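Local coordinates for protein ParA (Salmonella enterica subsp. enterica serovar Newport str. SL317, PDB 3EZF) that probably binds and hydrolyses ATP to drive plasmid partition and, with ADP bound, is thought to act in transcriptional regulation, at residues T88-Y96 against R137-D146; I173-L182 against I206-V215. One frame throughout, in Å; residues are numbered along the deposited sequence.

Contact 1. Residues T88-Y96 against R137-D146. With SO4 (sulfate ion), chain G.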
loop_
_atom_site.group_PDB
_atom_site.type_symbol
_atom_site.label_atom_id
_atom_site.label_comp_id
_atom_site.label_asym_id
_atom_site.label_seq_id
_atom_site.Cartn_x
_atom_site.Cartn_y
_atom_site.Cartn_z
ATOM N N THR A 88 -21.392 31.243 0.083
ATOM C CA THR A 88 -20.342 30.236 -0.058
ATOM C C THR A 88 -19.408 30.254 1.140
ATOM O O THR A 88 -19.445 31.166 1.956
ATOM C CB THR A 88 -19.470 30.517 -1.260
ATOM O OG1 THR A 88 -18.789 31.767 -1.059
ATOM C CG2 THR A 88 -20.316 30.573 -2.516
ATOM N N ILE A 89 -18.548 29.247 1.220
ATOM C CA ILE A 89 -17.586 29.151 2.304
ATOM C C ILE A 89 -16.846 30.478 2.438
ATOM O O ILE A 89 -16.467 30.866 3.543
ATOM C CB ILE A 89 -16.530 28.029 2.048
ATOM C CG1 ILE A 89 -17.204 26.652 1.979
ATOM C CG2 ILE A 89 -15.468 28.052 3.148
ATOM C CD1 ILE A 89 -17.814 26.214 3.270
ATOM N N GLN A 90 -16.640 31.179 1.322
ATOM C CA GLN A 90 -15.923 32.461 1.364
ATOM C C GLN A 90 -16.799 33.572 1.871
ATOM O O GLN A 90 -16.339 34.432 2.618
ATOM C CB GLN A 90 -15.375 32.865 -0.012
ATOM C CG GLN A 90 -13.848 32.760 -0.144
ATOM C CD GLN A 90 -13.086 33.567 0.892
ATOM O OE1 GLN A 90 -12.061 33.121 1.401
ATOM N NE2 GLN A 90 -13.570 34.754 1.197
ATOM N N ASN A 91 -18.055 33.567 1.441
ATOM C CA ASN A 91 -19.023 34.565 1.890
ATOM C C ASN A 91 -19.094 34.526 3.427
ATOM O O ASN A 91 -18.979 35.566 4.090
ATOM C CB ASN A 91 -20.400 34.265 1.288
ATOM C CG ASN A 91 -20.418 34.399 -0.226
ATOM O OD1 ASN A 91 -21.436 34.141 -0.881
ATOM N ND2 ASN A 91 -19.291 34.803 -0.790
ATOM N N VAL A 92 -19.270 33.319 3.971
ATOM C CA VAL A 92 -19.328 33.098 5.408
ATOM C C VAL A 92 -18.046 33.594 6.089
ATOM O O VAL A 92 -18.101 34.260 7.131
ATOM C CB VAL A 92 -19.508 31.597 5.737
ATOM C CG1 VAL A 92 -19.474 31.371 7.262
ATOM C CG2 VAL A 92 -20.824 31.105 5.158
ATOM N N ILE A 93 -16.895 33.250 5.516
ATOM C CA ILE A 93 -15.616 33.681 6.063
ATOM C C ILE A 93 -15.508 35.193 6.011
ATOM O O ILE A 93 -14.964 35.816 6.918
ATOM C CB ILE A 93 -14.451 33.090 5.275
ATOM C CG1 ILE A 93 -14.414 31.580 5.504
ATOM C CG2 ILE A 93 -13.139 33.769 5.674
ATOM C CD1 ILE A 93 -13.456 30.847 4.607
ATOM N N ASP A 94 -16.026 35.787 4.945
ATOM C CA ASP A 94 -15.976 37.230 4.822
ATOM C C ASP A 94 -16.923 37.930 5.805
ATOM O O ASP A 94 -16.672 39.071 6.206
ATOM C CB ASP A 94 -16.274 37.655 3.380
ATOM C CG ASP A 94 -15.107 37.382 2.440
ATOM O OD1 ASP A 94 -13.937 37.445 2.881
ATOM O OD2 ASP A 94 -15.361 37.121 1.253
ATOM N N ILE A 95 -18.003 37.254 6.196
ATOM C CA ILE A 95 -18.943 37.831 7.151
ATOM C C ILE A 95 -18.265 37.802 8.508
ATOM O O ILE A 95 -18.406 38.739 9.294
ATOM C CB ILE A 95 -20.265 37.028 7.239
ATOM C CG1 ILE A 95 -21.207 37.429 6.099
ATOM C CG2 ILE A 95 -20.933 37.267 8.594
ATOM C CD1 ILE A 95 -22.457 36.621 6.033
ATOM N N TYR A 96 -17.534 36.720 8.778
ATOM C CA TYR A 96 -16.817 36.567 10.047
ATOM C C TYR A 96 -15.706 37.605 10.081
ATOM O O TYR A 96 -15.303 38.079 11.154
ATOM C CB TYR A 96 -16.181 35.178 10.168
ATOM C CG TYR A 96 -17.060 34.096 10.739
ATOM C CD1 TYR A 96 -17.455 33.013 9.964
ATOM C CD2 TYR A 96 -17.453 34.127 12.076
ATOM C CE1 TYR A 96 -18.222 31.991 10.507
ATOM C CE2 TYR A 96 -18.226 33.105 12.636
ATOM C CZ TYR A 96 -18.605 32.038 11.848
ATOM O OH TYR A 96 -19.380 31.022 12.376
ATOM N N ARG A 137 -11.175 22.235 6.979
ATOM C CA ARG A 137 -11.419 23.439 6.196
ATOM C C ARG A 137 -12.861 23.908 6.151
ATOM O O ARG A 137 -13.162 25.045 6.506
ATOM C CB ARG A 137 -10.914 23.243 4.761
ATOM C CG ARG A 137 -10.276 24.471 4.156
ATOM C CD ARG A 137 -11.286 25.523 3.753
ATOM N NE ARG A 137 -10.730 26.880 3.857
ATOM C CZ ARG A 137 -10.998 27.873 3.015
ATOM N NH1 ARG A 137 -11.803 27.674 1.982
ATOM N NH2 ARG A 137 -10.494 29.067 3.236
ATOM N N VAL A 138 -13.752 23.033 5.717
ATOM C CA VAL A 138 -15.144 23.401 5.579
ATOM C C VAL A 138 -15.983 23.149 6.805
ATOM O O VAL A 138 -17.196 23.327 6.759
ATOM C CB VAL A 138 -15.784 22.646 4.410
ATOM C CG1 VAL A 138 -14.898 22.750 3.179
ATOM C CG2 VAL A 138 -15.999 21.192 4.787
ATOM N N HIS A 139 -15.363 22.743 7.903
ATOM C CA HIS A 139 -16.132 22.460 9.108
ATOM C C HIS A 139 -17.103 23.571 9.475
ATOM O O HIS A 139 -16.889 24.740 9.152
ATOM C CB HIS A 139 -15.218 22.203 10.302
ATOM C CG HIS A 139 -15.934 21.647 11.495
ATOM N ND1 HIS A 139 -16.190 20.301 11.652
ATOM C CD2 HIS A 139 -16.445 22.256 12.594
ATOM C CE1 HIS A 139 -16.821 20.105 12.798
ATOM N NE2 HIS A 139 -16.986 21.275 13.385
ATOM N N GLN A 140 -18.170 23.186 10.165
ATOM C CA GLN A 140 -19.210 24.107 10.611
ATOM C C GLN A 140 -18.652 25.215 11.501
ATOM O O GLN A 140 -18.664 26.390 11.130
ATOM C CB GLN A 140 -20.275 23.336 11.398
ATOM C CG GLN A 140 -21.115 22.383 10.569
ATOM C CD GLN A 140 -22.258 23.097 9.879
ATOM O OE1 GLN A 140 -22.047 24.066 9.156
ATOM N NE2 GLN A 140 -23.477 22.624 10.103
ATOM N N ASP A 141 -18.166 24.821 12.678
ATOM C CA ASP A 141 -17.628 25.768 13.641
ATOM C C ASP A 141 -16.154 26.025 13.487
ATOM O O ASP A 141 -15.494 26.374 14.469
ATOM C CB ASP A 141 -17.855 25.301 15.078
ATOM C CG ASP A 141 -18.700 24.073 15.163
ATOM O OD1 ASP A 141 -19.788 24.073 14.542
ATOM O OD2 ASP A 141 -18.273 23.124 15.863
ATOM N N LEU A 142 -15.628 25.855 12.280
ATOM C CA LEU A 142 -14.212 26.090 12.071
ATOM C C LEU A 142 -13.999 27.078 10.957
ATOM O O LEU A 142 -12.890 27.572 10.792
ATOM C CB LEU A 142 -13.487 24.782 11.762
ATOM C CG LEU A 142 -12.785 24.003 12.891
ATOM C CD1 LEU A 142 -13.660 23.863 14.113
ATOM C CD2 LEU A 142 -12.394 22.625 12.366
ATOM N N LEU A 143 -15.062 27.368 10.206
ATOM C CA LEU A 143 -14.995 28.326 9.095
ATOM C C LEU A 143 -14.479 29.688 9.553
ATOM O O LEU A 143 -13.804 30.394 8.810
ATOM C CB LEU A 143 -16.368 28.505 8.439
ATOM C CG LEU A 143 -17.062 27.324 7.744
ATOM C CD1 LEU A 143 -18.372 27.807 7.142
ATOM C CD2 LEU A 143 -16.204 26.761 6.649
ATOM N N ARG A 144 -14.799 30.051 10.782
ATOM C CA ARG A 144 -14.353 31.315 11.356
ATOM C C ARG A 144 -12.836 31.389 11.429
ATOM O O ARG A 144 -12.275 32.443 11.729
ATOM C CB ARG A 144 -14.897 31.447 12.771
ATOM C CG ARG A 144 -14.652 30.194 13.592
ATOM C CD ARG A 144 -14.771 30.472 15.064
ATOM N NE ARG A 144 -13.755 31.430 15.482
ATOM C CZ ARG A 144 -13.556 31.790 16.740
ATOM N NH1 ARG A 144 -14.320 31.258 17.695
ATOM N NH2 ARG A 144 -12.600 32.671 17.029
ATOM N N HIS A 145 -12.173 30.262 11.188
ATOM C CA HIS A 145 -10.717 30.210 11.244
ATOM C C HIS A 145 -10.064 30.476 9.895
ATOM O O HIS A 145 -8.888 30.791 9.843
ATOM C CB HIS A 145 -10.240 28.849 11.761
ATOM C CG HIS A 145 -10.687 28.531 13.152
ATOM N ND1 HIS A 145 -10.403 29.338 14.231
ATOM C CD2 HIS A 145 -11.408 27.488 13.641
ATOM C CE1 HIS A 145 -10.929 28.812 15.326
ATOM N NE2 HIS A 145 -11.542 27.691 14.992
ATOM N N ASP A 146 -10.823 30.353 8.810
ATOM C CA ASP A 146 -10.277 30.580 7.473
ATOM C C ASP A 146 -8.985 29.773 7.395
ATOM O O ASP A 146 -7.954 30.277 6.973
ATOM C CB ASP A 146 -9.963 32.068 7.274
ATOM C CG ASP A 146 -9.874 32.463 5.803
ATOM O OD1 ASP A 146 -9.805 31.564 4.944
ATOM O OD2 ASP A 146 -9.868 33.679 5.509
HETATM S S SO4 G . -8.133 30.426 0.345
HETATM O O1 SO4 G . -8.074 31.695 -0.402
HETATM O O2 SO4 G . -7.553 30.618 1.686
HETATM O O3 SO4 G . -7.374 29.391 -0.382
HETATM O O4 SO4 G . -9.536 29.999 0.469
HETATM O O HOH W 1 -17.085 28.793 12.171
#

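Contact 2. Residues I173-L182 against I206-V215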
loop_
_atom_site.group_PDB
_atom_site.type_symbol
_atom_site.label_atom_id
_atom_site.label_comp_id
_atom_site.label_asym_id
_atom_site.label_seq_id
_atom_site.Cartn_x
_atom_site.Cartn_y
_atom_site.Cartn_z
ATOM N N ILE A 173 0.730 15.800 -13.619
ATOM C CA ILE A 173 1.572 16.655 -12.782
ATOM C C ILE A 173 3.042 16.562 -13.181
ATOM O O ILE A 173 3.394 15.870 -14.142
ATOM C CB ILE A 173 1.457 16.278 -11.292
ATOM C CG1 ILE A 173 0.010 16.427 -10.815
ATOM C CG2 ILE A 173 2.394 17.131 -10.452
ATOM C CD1 ILE A 173 -0.241 15.853 -9.440
ATOM N N LEU A 174 3.899 17.254 -12.438
ATOM C CA LEU A 174 5.314 17.241 -12.753
ATOM C C LEU A 174 6.249 17.423 -11.557
ATOM O O LEU A 174 7.261 16.728 -11.444
ATOM C CB LEU A 174 5.651 18.352 -13.749
ATOM C CG LEU A 174 4.935 18.293 -15.099
ATOM C CD1 LEU A 174 5.363 19.452 -15.986
ATOM C CD2 LEU A 174 5.201 16.965 -15.791
ATOM N N GLU A 175 5.912 18.335 -10.653
ATOM C CA GLU A 175 6.787 18.591 -9.522
ATOM C C GLU A 175 6.398 17.883 -8.226
ATOM O O GLU A 175 5.529 18.355 -7.491
ATOM C CB GLU A 175 6.868 20.100 -9.283
ATOM C CG GLU A 175 8.036 20.565 -8.415
ATOM C CD GLU A 175 9.361 20.474 -9.133
ATOM O OE1 GLU A 175 10.351 21.077 -8.658
ATOM O OE2 GLU A 175 9.408 19.791 -10.175
ATOM N N THR A 176 7.041 16.755 -7.942
ATOM C CA THR A 176 6.759 16.034 -6.717
ATOM C C THR A 176 7.536 16.696 -5.582
ATOM O O THR A 176 8.449 17.493 -5.817
ATOM C CB THR A 176 7.194 14.567 -6.802
ATOM O OG1 THR A 176 8.613 14.501 -6.977
ATOM C CG2 THR A 176 6.489 13.859 -7.956
ATOM N N ALA A 177 7.159 16.367 -4.348
ATOM C CA ALA A 177 7.795 16.918 -3.156
ATOM C C ALA A 177 9.262 16.494 -3.077
ATOM O O ALA A 177 10.139 17.292 -2.723
ATOM C CB ALA A 177 7.040 16.458 -1.912
ATOM N N ALA A 178 9.527 15.239 -3.412
ATOM C CA ALA A 178 10.890 14.730 -3.381
ATOM C C ALA A 178 11.760 15.539 -4.335
ATOM O O ALA A 178 12.886 15.900 -4.015
ATOM C CB ALA A 178 10.905 13.264 -3.763
ATOM N N GLN A 179 11.210 15.828 -5.508
ATOM C CA GLN A 179 11.911 16.599 -6.519
ATOM C C GLN A 179 12.066 18.062 -6.094
ATOM O O GLN A 179 13.162 18.622 -6.200
ATOM C CB GLN A 179 11.164 16.495 -7.845
ATOM C CG GLN A 179 11.133 15.077 -8.424
ATOM C CD GLN A 179 10.081 14.896 -9.520
ATOM O OE1 GLN A 179 9.824 13.773 -9.966
ATOM N NE2 GLN A 179 9.467 15.998 -9.952
ATOM N N ALA A 180 10.992 18.674 -5.596
ATOM C CA ALA A 180 11.050 20.066 -5.158
ATOM C C ALA A 180 12.135 20.275 -4.113
ATOM O O ALA A 180 12.831 21.291 -4.121
ATOM C CB ALA A 180 9.730 20.494 -4.616
ATOM N N MET A 181 12.303 19.312 -3.217
ATOM C CA MET A 181 13.321 19.433 -2.176
ATOM C C MET A 181 14.726 19.463 -2.760
ATOM O O MET A 181 15.597 20.178 -2.287
ATOM C CB MET A 181 13.231 18.260 -1.213
ATOM C CG MET A 181 11.928 18.148 -0.467
ATOM S SD MET A 181 11.797 16.514 0.406
ATOM C CE MET A 181 12.771 16.877 1.799
ATOM N N LEU A 182 14.945 18.658 -3.785
ATOM C CA LEU A 182 16.259 18.579 -4.410
ATOM C C LEU A 182 16.581 19.776 -5.308
ATOM O O LEU A 182 17.752 20.120 -5.490
ATOM C CB LEU A 182 16.380 17.272 -5.209
ATOM C CG LEU A 182 16.434 15.979 -4.380
ATOM C CD1 LEU A 182 16.461 14.748 -5.300
ATOM C CD2 LEU A 182 17.672 16.016 -3.494
ATOM N N ILE A 206 1.012 19.117 -2.369
ATOM C CA ILE A 206 2.271 19.004 -3.118
ATOM C C ILE A 206 2.301 17.525 -3.458
ATOM O O ILE A 206 2.558 16.692 -2.596
ATOM C CB ILE A 206 3.529 19.329 -2.291
ATOM C CG1 ILE A 206 3.681 20.840 -2.109
ATOM C CG2 ILE A 206 4.757 18.831 -3.017
ATOM C CD1 ILE A 206 4.997 21.255 -1.416
ATOM N N PRO A 207 2.048 17.183 -4.729
ATOM C CA PRO A 207 2.013 15.811 -5.246
ATOM C C PRO A 207 3.251 14.914 -5.087
ATOM O O PRO A 207 4.370 15.381 -4.842
ATOM C CB PRO A 207 1.608 16.018 -6.712
ATOM C CG PRO A 207 2.278 17.333 -7.055
ATOM C CD PRO A 207 1.973 18.167 -5.831
ATOM N N ALA A 208 3.003 13.611 -5.222
ATOM C CA ALA A 208 4.027 12.580 -5.135
ATOM C C ALA A 208 4.001 11.770 -6.440
ATOM O O ALA A 208 3.136 11.976 -7.298
ATOM C CB ALA A 208 3.752 11.658 -3.944
ATOM N N SER A 209 4.944 10.848 -6.582
ATOM C CA SER A 209 5.011 10.014 -7.770
ATOM C C SER A 209 5.536 8.642 -7.413
ATOM O O SER A 209 6.043 8.435 -6.312
ATOM C CB SER A 209 5.933 10.634 -8.806
ATOM O OG SER A 209 6.118 9.733 -9.882
ATOM N N ILE A 210 5.415 7.701 -8.343
ATOM C CA ILE A 210 5.921 6.358 -8.104
ATOM C C ILE A 210 7.419 6.430 -8.369
ATOM O O ILE A 210 8.175 5.515 -8.025
ATOM C CB ILE A 210 5.271 5.312 -9.045
ATOM C CG1 ILE A 210 5.832 3.919 -8.758
ATOM C CG2 ILE A 210 5.531 5.684 -10.488
ATOM C CD1 ILE A 210 5.564 3.435 -7.337
ATOM N N ASP A 211 7.833 7.533 -8.989
ATOM C CA ASP A 211 9.236 7.760 -9.299
ATOM C C ASP A 211 10.037 8.057 -8.029
ATOM O O ASP A 211 11.182 7.583 -7.867
ATOM C CB ASP A 211 9.394 8.941 -10.253
ATOM C CG ASP A 211 9.634 8.504 -11.672
ATOM O OD1 ASP A 211 10.190 7.398 -11.853
ATOM O OD2 ASP A 211 9.280 9.270 -12.602
ATOM N N ASP A 212 9.425 8.847 -7.140
ATOM C CA ASP A 212 10.047 9.262 -5.878
ATOM C C ASP A 212 10.637 8.104 -5.086
ATOM O O ASP A 212 11.595 8.289 -4.343
ATOM C CB ASP A 212 9.037 10.029 -5.011
ATOM C CG ASP A 212 8.564 11.325 -5.669
ATOM O OD1 ASP A 212 9.362 11.925 -6.424
ATOM O OD2 ASP A 212 7.409 11.749 -5.422
ATOM N N GLY A 213 10.059 6.915 -5.243
ATOM C CA GLY A 213 10.570 5.746 -4.549
ATOM C C GLY A 213 12.012 5.529 -4.974
ATOM O O GLY A 213 12.896 5.269 -4.159
ATOM N N PHE A 214 12.252 5.640 -6.272
ATOM C CA PHE A 214 13.600 5.502 -6.804
ATOM C C PHE A 214 14.477 6.622 -6.264
ATOM O O PHE A 214 15.615 6.396 -5.858
ATOM C CB PHE A 214 13.549 5.518 -8.332
ATOM C CG PHE A 214 12.927 4.278 -8.900
ATOM C CD1 PHE A 214 11.546 4.102 -8.876
ATOM C CD2 PHE A 214 13.724 3.218 -9.310
ATOM C CE1 PHE A 214 10.975 2.880 -9.237
ATOM C CE2 PHE A 214 13.156 2.001 -9.670
ATOM C CZ PHE A 214 11.785 1.829 -9.633
ATOM N N VAL A 215 13.927 7.830 -6.246
ATOM C CA VAL A 215 14.641 8.987 -5.738
ATOM C C VAL A 215 15.179 8.675 -4.344
ATOM O O VAL A 215 16.346 8.956 -4.046
ATOM C CB VAL A 215 13.706 10.232 -5.657
ATOM C CG1 VAL A 215 14.472 11.450 -5.158
ATOM C CG2 VAL A 215 13.098 10.513 -7.011
HETATM O O HOH W 2 7.028 13.468 -3.291
#

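Contact 1. Residues T88-Y96 against R137-D146
Ile93 and Leu143 lie at the heart of an interface between two domains. Helix 89-98 of the winged helix-turn-helix part packs on the turn that follows helix 129-138 of the P-loop NTPase part. Ile93 can be followed outward from CB. With chi1 at -68°, CG1 stands beside the backbone N and CG2 anti to it. Ile93 CG2 meets the Asp146 carboxylate, 3.3 Å from Asp146 OD2. The other branch puts Ile93 CG1 3.6 Å from Leu143 O. Ile93 CD1 then sits over one face of the Arg137 guanidinium, 3.7 Å from Arg137 NH2. That guanidinium is pinned by a salt bridge from Arg137 NH2 to Asp146 OD1 (3.1 Å), while Asp146 OD2 pairs with Lys103.

Leu143 fills the apolar side. Leu143 CD1 touches Val92 CG1, and Leu143 CD2 lies 3.8 Å from Ile89 CD1, the latter two side chains meeting at about a right angle. Phe44 of strand 43-44 covers this group as well. Arg137 NH2 also makes a weak hydrogen bond to O4 of a sulfate ion, probably from the crystallisation liquor. The Tyr96 hydroxyl bonds to Pro53 O. Arg144 CB makes a CH-pi contact with the Tyr96 ring, 3.7 Å from its centroid and 9° off the normal.

Contact 2. Residues I173-L182 against I206-V215
The Asp212 carboxylate meets Thr176 through OD1, which uses its syn lone pair to accept the hydrogen bond from Thr176 OG1 (2.7 Å). Its other oxygen, OD2, is approached from above the carboxylate plane by Ser209 N. The Gln179 amide is turned 76° against this carboxylate. Gln179 NE2 donates to Leu174 O (2.8 Å), which lies close to the amide plane, and this ties the helix back to the loop before it.

Two helix starts are thus joined through their caps. Thr176 is the N-cap of helix 177-182. Its OG1 lies between the backbone N and the carbonyl carbon (chi1 63°), where it accepts from Gln179 N and still donates to Asp212. Ser209 and Asp212 form a capping box at the start of helix 212-216, with Asp211 N bonded to Ser209 OG (2.9 Å). Water 2 bridges Asp212 OD2 and Ala178 N.

The backbones are joined as well. Ala177 N donates to Pro207 O (3.0 Å), with a C=O...N angle of 176°. Apolar contacts add to the caps. Ile173 CD1 packs on Pro207 CB (3.3 Å). Ala177 CB rests on Ile206 CG2 (3.5 Å). Leu182 CD1 and Val215 CG1 meet tip to tip at 3.9 Å.

Asp211 forms a salt bridge with Arg293 of the second subunit. Ile206 ends edge strand 203-206 of the parallel sheet, beside strand 149-153. Helix 235-241 packs on Ile206 and Met181, and helix 219-226 covers Leu182 and Val215.

How the contacts relate
Contact 1 and contact 2 lie on opposite sides of the chain's centre. Their own centres are 32 Å apart, and their nearest atoms about 14 Å, so they do not touch. Along the chain contact 1 closes before contact 2 opens. Contact 1 joins the winged helix-turn-helix part to the NTPase part, and no other protein chain of the assembly touches it. Contact 2 lies wholly in the NTPase part, at an edge of its sheet, and the second subunit reaches it. Strand 149-153 connects them: it begins soon after 137-146 and runs beside strand 203-206, which leads into 206-215. The sulfate beside Arg137 belongs to contact 1.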